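Local coordinates for shikimate dehydrogenase (NADP(+)) (Peptoclostridium difficile, PDB 5DZS), which probably catalyses the reversible NADPH-linked reduction of 3-dehydroshikimate to shikimate, a step on the route to chorismate and the aromatic amino acids, at residues S16-H20 / A32-F36; I55-N59 / S243-W247; E9-H13 / G185-N189. All coordinates share one frame; numbering follows the deposited sequence.

Contact 1 (S16-H20 / A32-F36); sequences SPQIH and AYKNF
An offset ring stack, His-20 on Tyr-33, joins the first turn of helix 16-27 to edge strand 31-37 within the beta-alpha-beta unit of strand 2-8, helix 16-27 and strand 31-37. The two ring planes are only 8° apart, with centroids 4.0 Å from each other. His-20 CD2 lies over the rim of the tyrosine, while Tyr-33 CE2 sits above the centre of the imidazole, and the CB of His-20 adds a CH-pi contact to the same tyrosine. With CB facing the helix and CG anti to the backbone N (chi1 -172°), the tyrosine ring extends over the imidazole. Next to the stack, Pro-17 CB packs on Tyr-33 CD1 at 4.0 Å, and Pro-17 CG comes to 3.4 Å from Asn-35 OD1, which is hydrogen-bonded to Ser-14. A water ties Ser-16 OG to Tyr-33 OH; another donates to both Pro-17 O and Tyr-33 O. Ser-16 is predicted to bind shikimate, consistent with a place near the substrate site. The polar ends lead further in: Tyr-33 OH bonds Asn-59 of strand 57-60 and His-20 ND1 bonds Gln-244. Ile-19 and His-20 pack on helix 233-248, while Tyr-33 and Asn-35 rest on Leu-6 of strand 2-8.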
loop_
_atom_site.group_PDB
_atom_site.type_symbol
_atom_site.label_atom_id
_atom_site.label_comp_id
_atom_site.label_asym_id
_atom_site.label_seq_id
_atom_site.Cartn_x
_atom_site.Cartn_y
_atom_site.Cartn_z
ATOM N N SER B 16 -12.921 17.949 -2.151
ATOM C CA SER B 16 -12.572 16.581 -1.723
ATOM C C SER B 16 -13.746 15.749 -1.212
ATOM O O SER B 16 -13.835 14.568 -1.535
ATOM C CB SER B 16 -11.418 16.578 -0.707
ATOM O OG SER B 16 -10.229 16.964 -1.380
ATOM N N PRO B 17 -14.645 16.322 -0.404
ATOM C CA PRO B 17 -15.739 15.467 0.024
ATOM C C PRO B 17 -16.577 14.932 -1.151
ATOM O O PRO B 17 -16.951 13.774 -1.134
ATOM C CB PRO B 17 -16.554 16.369 0.967
ATOM C CG PRO B 17 -15.538 17.339 1.503
ATOM C CD PRO B 17 -14.645 17.616 0.320
ATOM N N GLN B 18 -16.801 15.739 -2.183
ATOM C CA GLN B 18 -17.565 15.293 -3.350
ATOM C C GLN B 18 -16.807 14.202 -4.114
ATOM O O GLN B 18 -17.404 13.218 -4.550
ATOM C CB GLN B 18 -17.867 16.470 -4.281
ATOM C CG GLN B 18 -18.732 16.078 -5.470
ATOM C CD GLN B 18 -19.029 17.224 -6.426
ATOM O OE1 GLN B 18 -18.398 18.283 -6.374
ATOM N NE2 GLN B 18 -19.995 17.007 -7.318
ATOM N N ILE B 19 -15.492 14.374 -4.300
ATOM C CA ILE B 19 -14.706 13.367 -4.982
ATOM C C ILE B 19 -14.782 12.046 -4.236
ATOM O O ILE B 19 -15.040 10.994 -4.828
ATOM C CB ILE B 19 -13.215 13.797 -5.137
ATOM C CG1 ILE B 19 -13.105 15.013 -6.075
ATOM C CG2 ILE B 19 -12.374 12.616 -5.617
ATOM C CD1 ILE B 19 -11.704 15.610 -6.160
ATOM N N HIS B 20 -14.505 12.061 -2.925
ATOM C CA HIS B 20 -14.553 10.832 -2.143
ATOM C C HIS B 20 -15.931 10.172 -2.150
ATOM O O HIS B 20 -16.017 8.953 -2.208
ATOM C CB HIS B 20 -14.030 11.056 -0.714
ATOM C CG HIS B 20 -12.543 11.235 -0.647
ATOM N ND1 HIS B 20 -11.675 10.182 -0.526
ATOM C CD2 HIS B 20 -11.778 12.347 -0.679
ATOM C CE1 HIS B 20 -10.438 10.628 -0.478
ATOM N NE2 HIS B 20 -10.469 11.945 -0.562
ATOM N N ALA B 32 -18.336 7.272 4.488
ATOM C CA ALA B 32 -18.695 8.677 4.343
ATOM C C ALA B 32 -17.537 9.590 4.679
ATOM O O ALA B 32 -16.697 9.218 5.506
ATOM C CB ALA B 32 -19.927 8.990 5.163
ATOM N N TYR B 33 -17.491 10.755 4.019
ATOM C CA TYR B 33 -16.370 11.692 4.138
ATOM C C TYR B 33 -16.867 13.110 4.317
ATOM O O TYR B 33 -17.728 13.567 3.586
ATOM C CB TYR B 33 -15.535 11.593 2.849
ATOM C CG TYR B 33 -14.185 12.327 2.785
ATOM C CD1 TYR B 33 -14.129 13.698 2.674
ATOM C CD2 TYR B 33 -13.019 11.621 2.743
ATOM C CE1 TYR B 33 -12.899 14.349 2.558
ATOM C CE2 TYR B 33 -11.787 12.240 2.611
ATOM C CZ TYR B 33 -11.747 13.594 2.505
ATOM O OH TYR B 33 -10.484 14.189 2.337
ATOM N N LYS B 34 -16.338 13.803 5.319
ATOM C CA LYS B 34 -16.699 15.200 5.513
ATOM C C LYS B 34 -15.495 16.070 5.836
ATOM O O LYS B 34 -14.424 15.571 6.146
ATOM C CB LYS B 34 -17.786 15.383 6.552
ATOM C CG LYS B 34 -17.323 15.328 7.985
ATOM C CD LYS B 34 -18.486 15.659 8.931
ATOM C CE LYS B 34 -17.980 15.873 10.320
ATOM N NZ LYS B 34 -17.368 17.224 10.543
ATOM N N ASN B 35 -15.669 17.362 5.798
ATOM C CA ASN B 35 -14.629 18.277 6.238
ATOM C C ASN B 35 -14.514 18.295 7.751
ATOM O O ASN B 35 -15.533 18.296 8.462
ATOM C CB ASN B 35 -14.966 19.707 5.779
ATOM C CG ASN B 35 -14.748 19.928 4.281
ATOM O OD1 ASN B 35 -13.887 19.326 3.672
ATOM N ND2 ASN B 35 -15.575 20.787 3.696
ATOM N N PHE B 36 -13.268 18.389 8.223
ATOM C CA PHE B 36 -12.936 18.562 9.622
ATOM C C PHE B 36 -12.114 19.866 9.753
ATOM O O PHE B 36 -10.891 19.832 9.785
ATOM C CB PHE B 36 -12.102 17.420 10.208
ATOM C CG PHE B 36 -12.785 16.083 10.276
ATOM C CD1 PHE B 36 -13.963 15.912 11.000
ATOM C CD2 PHE B 36 -12.228 14.970 9.678
ATOM C CE1 PHE B 36 -14.550 14.654 11.112
ATOM C CE2 PHE B 36 -12.842 13.716 9.783
ATOM C CZ PHE B 36 -13.981 13.565 10.509
HETATM O O HOH W 1 -8.696 15.735 0.549
HETATM O O HOH W 2 -18.751 13.404 1.049
#

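Contact 2 (I55-N59 / S243-W247); sequences IQGVN and SQEIW
Trp-247 reaches from helix 233-248 across to Gln-56, Gly-57 and Asn-59, and its side chain can be followed outward. At the root, CB passes 4.2 Å from Gln-56 NE2. CG is anti to the carbonyl carbon (chi1 -69°), which sends the indole toward the strand. CD1 and then NE1 come under Gly-57, whose CA is 3.5 Å from NE1; that CA lies over the face of the five-membered ring in a CH-pi contact. Gly-57 brings only its backbone here, and its CA sits directly on the indole face. Over the opposite face lies Ser-243 O, one helical turn back. NE1 itself donates to Ile-88 O on strand 87-91. Here helix 233-248 returns, after the parallel-stranded nucleotide-binding part of the chain, to cover the mixed sheet of the substrate-binding domain, with segment 243-247 running roughly antiparallel to 57-59 (157°). Further along the indole, CZ2 has Val-58 C 3.7 Å away at its edge, and the far corner, CH2, meets Asn-59 OD1 at 3.4 Å, also near the ring plane. That oxygen is hydrogen-bonded to Tyr-33 OH. The other arm of the amide, ND2, gives Ser-243 OG a nearly straight bond of 3.0 Å (160° at the hydrogen), with the hydroxyl lying in the amide plane; ND2 also bonds Asn-86 O. Near the root of the tryptophan, Gln-56 NE2 makes a bent, weak hydrogen bond to Trp-247 O.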
loop_
_atom_site.group_PDB
_atom_site.type_symbol
_atom_site.label_atom_id
_atom_site.label_comp_id
_atom_site.label_asym_id
_atom_site.label_seq_id
_atom_site.Cartn_x
_atom_site.Cartn_y
_atom_site.Cartn_z
ATOM N N ILE B 55 -12.188 7.063 13.585
ATOM C CA ILE B 55 -12.171 7.651 12.254
ATOM C C ILE B 55 -11.088 6.914 11.472
ATOM O O ILE B 55 -9.918 7.014 11.790
ATOM C CB ILE B 55 -11.926 9.164 12.296
ATOM C CG1 ILE B 55 -12.875 9.861 13.292
ATOM C CG2 ILE B 55 -12.004 9.754 10.898
ATOM C CD1 ILE B 55 -14.350 9.682 12.988
ATOM N N GLN B 56 -11.475 6.148 10.452
ATOM C CA GLN B 56 -10.522 5.257 9.789
ATOM C C GLN B 56 -9.399 5.969 9.075
ATOM O O GLN B 56 -8.260 5.466 9.016
ATOM C CB GLN B 56 -11.259 4.317 8.820
ATOM C CG GLN B 56 -10.365 3.267 8.211
ATOM C CD GLN B 56 -11.104 2.243 7.410
ATOM O OE1 GLN B 56 -12.223 1.831 7.752
ATOM N NE2 GLN B 56 -10.464 1.788 6.338
ATOM N N GLY B 57 -9.711 7.082 8.459
ATOM C CA GLY B 57 -8.680 7.821 7.742
ATOM C C GLY B 57 -8.996 9.274 7.573
ATOM O O GLY B 57 -10.182 9.635 7.469
ATOM N N VAL B 58 -7.963 10.104 7.470
ATOM C CA VAL B 58 -8.175 11.498 7.145
ATOM C C VAL B 58 -7.136 11.946 6.154
ATOM O O VAL B 58 -6.009 11.404 6.123
ATOM C CB VAL B 58 -8.165 12.475 8.344
ATOM C CG1 VAL B 58 -9.264 12.105 9.333
ATOM C CG2 VAL B 58 -6.829 12.514 9.029
ATOM N N ASN B 59 -7.504 12.892 5.318
ATOM C CA ASN B 59 -6.531 13.649 4.577
ATOM C C ASN B 59 -6.160 14.875 5.387
ATOM O O ASN B 59 -6.925 15.332 6.237
ATOM C CB ASN B 59 -7.090 14.066 3.229
ATOM C CG ASN B 59 -7.253 12.903 2.291
ATOM O OD1 ASN B 59 -8.359 12.614 1.835
ATOM N ND2 ASN B 59 -6.165 12.221 1.998
ATOM N N SER B 243 -5.517 7.580 -1.789
ATOM C CA SER B 243 -5.845 7.549 -0.372
ATOM C C SER B 243 -6.789 6.373 -0.072
ATOM O O SER B 243 -6.613 5.664 0.931
ATOM C CB SER B 243 -6.515 8.837 0.100
ATOM O OG SER B 243 -5.640 9.953 0.050
ATOM N N GLN B 244 -7.803 6.207 -0.919
ATOM C CA GLN B 244 -8.746 5.119 -0.757
ATOM C C GLN B 244 -8.068 3.742 -0.839
ATOM O O GLN B 244 -8.420 2.817 -0.093
ATOM C CB GLN B 244 -9.864 5.264 -1.771
ATOM C CG GLN B 244 -10.789 6.423 -1.455
ATOM C CD GLN B 244 -11.568 6.204 -0.174
ATOM O OE1 GLN B 244 -11.674 5.092 0.317
ATOM N NE2 GLN B 244 -12.123 7.284 0.375
ATOM N N GLU B 245 -7.078 3.620 -1.721
ATOM C CA GLU B 245 -6.347 2.363 -1.859
ATOM C C GLU B 245 -5.623 2.056 -0.535
ATOM O O GLU B 245 -5.609 0.941 -0.055
ATOM C CB GLU B 245 -5.320 2.419 -2.995
ATOM C CG GLU B 245 -5.944 2.403 -4.384
ATOM C CD GLU B 245 -4.906 2.349 -5.479
ATOM O OE1 GLU B 245 -5.185 1.718 -6.526
ATOM O OE2 GLU B 245 -3.804 2.882 -5.320
ATOM N N ILE B 246 -5.010 3.080 0.037
ATOM C CA ILE B 246 -4.303 2.934 1.306
ATOM C C ILE B 246 -5.249 2.572 2.457
ATOM O O ILE B 246 -4.990 1.643 3.230
ATOM C CB ILE B 246 -3.555 4.237 1.649
ATOM C CG1 ILE B 246 -2.378 4.415 0.673
ATOM C CG2 ILE B 246 -3.054 4.194 3.100
ATOM C CD1 ILE B 246 -1.777 5.793 0.690
ATOM N N TRP B 247 -6.369 3.278 2.527
ATOM C CA TRP B 247 -7.334 3.082 3.606
ATOM C C TRP B 247 -7.956 1.704 3.575
ATOM O O TRP B 247 -8.177 1.101 4.654
ATOM C CB TRP B 247 -8.405 4.166 3.587
ATOM C CG TRP B 247 -7.908 5.552 3.957
ATOM C CD1 TRP B 247 -6.894 5.847 4.819
ATOM C CD2 TRP B 247 -8.419 6.802 3.499
ATOM N NE1 TRP B 247 -6.717 7.189 4.897
ATOM C CE2 TRP B 247 -7.663 7.815 4.115
ATOM C CE3 TRP B 247 -9.442 7.170 2.623
ATOM C CZ2 TRP B 247 -7.897 9.162 3.886
ATOM C CZ3 TRP B 247 -9.677 8.514 2.412
ATOM C CH2 TRP B 247 -8.908 9.489 3.008
#

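Contact 3 (E9-H13 / G185-N189)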
loop_
_atom_site.group_PDB
_atom_site.type_symbol
_atom_site.label_atom_id
_atom_site.label_comp_id
_atom_site.label_asym_id
_atom_site.label_seq_id
_atom_site.Cartn_x
_atom_site.Cartn_y
_atom_site.Cartn_z
ATOM N N GLU B 9 -7.475 24.137 8.066
ATOM C CA GLU B 9 -7.942 25.275 8.873
ATOM C C GLU B 9 -9.249 25.877 8.342
ATOM O O GLU B 9 -10.194 26.129 9.114
ATOM C CB GLU B 9 -6.832 26.314 8.951
ATOM C CG GLU B 9 -7.112 27.489 9.862
ATOM C CD GLU B 9 -5.975 28.499 9.836
ATOM O OE1 GLU B 9 -5.177 28.494 8.865
ATOM O OE2 GLU B 9 -5.883 29.303 10.789
ATOM N N LYS B 10 -9.306 26.067 7.023
ATOM C CA LYS B 10 -10.474 26.642 6.338
ATOM C C LYS B 10 -10.732 25.800 5.102
ATOM O O LYS B 10 -9.870 25.732 4.216
ATOM C CB LYS B 10 -10.177 28.085 5.910
ATOM C CG LYS B 10 -9.716 29.018 7.026
ATOM C CD LYS B 10 -10.796 29.240 8.074
ATOM C CE LYS B 10 -10.351 30.276 9.104
ATOM N NZ LYS B 10 -11.428 30.601 10.082
ATOM N N LEU B 11 -11.922 25.209 5.025
ATOM C CA LEU B 11 -12.275 24.226 4.000
ATOM C C LEU B 11 -13.616 24.421 3.277
ATOM O O LEU B 11 -14.057 23.526 2.582
ATOM C CB LEU B 11 -12.360 22.859 4.704
ATOM C CG LEU B 11 -11.104 22.368 5.441
ATOM C CD1 LEU B 11 -11.435 21.052 6.148
ATOM C CD2 LEU B 11 -9.930 22.195 4.486
ATOM N N SER B 12 -14.266 25.568 3.440
ATOM C CA SER B 12 -15.593 25.776 2.821
ATOM C C SER B 12 -15.614 25.640 1.289
ATOM O O SER B 12 -16.681 25.531 0.683
ATOM C CB SER B 12 -16.159 27.143 3.217
ATOM O OG SER B 12 -15.337 28.192 2.739
ATOM N N HIS B 13 -14.437 25.641 0.675
ATOM C CA HIS B 13 -14.319 25.545 -0.774
ATOM C C HIS B 13 -14.082 24.122 -1.285
ATOM O O HIS B 13 -14.552 23.746 -2.361
ATOM C CB HIS B 13 -13.136 26.389 -1.188
ATOM C CG HIS B 13 -11.849 25.940 -0.574
ATOM N ND1 HIS B 13 -11.583 26.078 0.773
ATOM C CD2 HIS B 13 -10.753 25.363 -1.118
ATOM C CE1 HIS B 13 -10.380 25.598 1.030
ATOM N NE2 HIS B 13 -9.855 25.158 -0.100
ATOM N N GLY B 185 -5.145 32.082 -5.222
ATOM C CA GLY B 185 -6.014 31.782 -6.361
ATOM C C GLY B 185 -7.244 30.943 -6.066
ATOM O O GLY B 185 -7.978 30.583 -6.988
ATOM N N MET B 186 -7.495 30.639 -4.797
ATOM C CA MET B 186 -8.658 29.810 -4.461
ATOM C C MET B 186 -9.894 30.631 -4.034
ATOM O O MET B 186 -9.902 31.854 -4.143
ATOM C CB MET B 186 -8.269 28.689 -3.472
ATOM C CG MET B 186 -7.556 29.106 -2.195
ATOM S SD MET B 186 -6.819 27.656 -1.396
ATOM C CE MET B 186 -6.208 28.353 0.138
ATOM N N TYR B 187 -10.934 29.923 -3.595
ATOM C CA TYR B 187 -12.258 30.476 -3.212
ATOM C C TYR B 187 -12.513 31.990 -2.981
ATOM O O TYR B 187 -13.407 32.545 -3.623
ATOM C CB TYR B 187 -12.852 29.659 -2.049
ATOM C CG TYR B 187 -12.032 29.612 -0.771
ATOM C CD1 TYR B 187 -12.444 30.296 0.373
ATOM C CD2 TYR B 187 -10.847 28.879 -0.702
ATOM C CE1 TYR B 187 -11.701 30.251 1.543
ATOM C CE2 TYR B 187 -10.097 28.833 0.463
ATOM C CZ TYR B 187 -10.528 29.519 1.581
ATOM O OH TYR B 187 -9.785 29.471 2.737
ATOM N N PRO B 188 -11.765 32.659 -2.076
ATOM C CA PRO B 188 -12.146 34.062 -1.883
ATOM C C PRO B 188 -11.773 34.972 -3.057
ATOM O O PRO B 188 -12.659 35.418 -3.786
ATOM C CB PRO B 188 -11.396 34.467 -0.594
ATOM C CG PRO B 188 -10.614 33.261 -0.161
ATOM C CD PRO B 188 -10.527 32.349 -1.345
ATOM N N ASN B 189 -10.477 35.234 -3.238
ATOM C CA ASN B 189 -10.009 36.091 -4.329
ATOM C C ASN B 189 -9.477 35.284 -5.510
ATOM O O ASN B 189 -8.287 34.964 -5.583
ATOM C CB ASN B 189 -8.938 37.066 -3.831
ATOM C CG ASN B 189 -9.476 38.050 -2.811
ATOM O OD1 ASN B 189 -10.514 37.820 -2.190
ATOM N ND2 ASN B 189 -8.765 39.155 -2.627
#
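His-13 and Tyr-187 both hold CG between the backbone N and the carbonyl carbon, each with chi1 at 60°, and these torsions lay the two rings face against face. The result is an offset stack whose planes differ by 12° and whose centroids stand 4.0 Å apart. The CD2-CE2 side of the tyrosine does the touching, over one face of the imidazole, with His-13 ND1 in turn above the rim of the phenol ring. The closest approaches are too short to be taken literally: the loop at Tyr-187 is poorly ordered and His-13 was built in two conformers, so the exact fit of the rings is doubtful. As modelled, Pro-188 CD lies over the other face of Tyr-187. The contact bridges the two halves of the enzyme, joining the loop after strand 2-8 in the substrate-binding domain to the loop after strand 177-180 of the parallel nucleotide-binding sheet. It lies beside the interdomain cleft, close to Ser-14 and Thr-61, both predicted to bind shikimate. At the hydroxyl end of the tyrosine, OH rests 3.5 Å from Lys-10 CB, while the lysine chain bends at its second torsion and carries its amine away. On the other loop, Met-186 extends beyond CG and brings SD obliquely toward the imidazole; in the His-13 conformer given, SD is 4.8 Å from the ring centroid. Met-186 also packs on Ile-210.

Contact 2 is the buried one of the three; contacts 1 and 3 lie at the surface. Contacts 1 and 2 reach the same mixed sheet and touch directly: polar side chains of one reach those of the other, and the His-20 ring packs on Trp-247, so the helices 16-27 and 233-248 are joined over that sheet. Contact 3 stands apart, linking loops of the two domains, though Leu-11 packs against Asn-35 and Phe-36 of contact 1. A histidine-tyrosine stack serves both surface contacts, but that in contact 1 has waters beside it, whereas that in contact 3 involves a poorly ordered tyrosine. Contact 2 instead combines indole packing with direct hydrogen bonds.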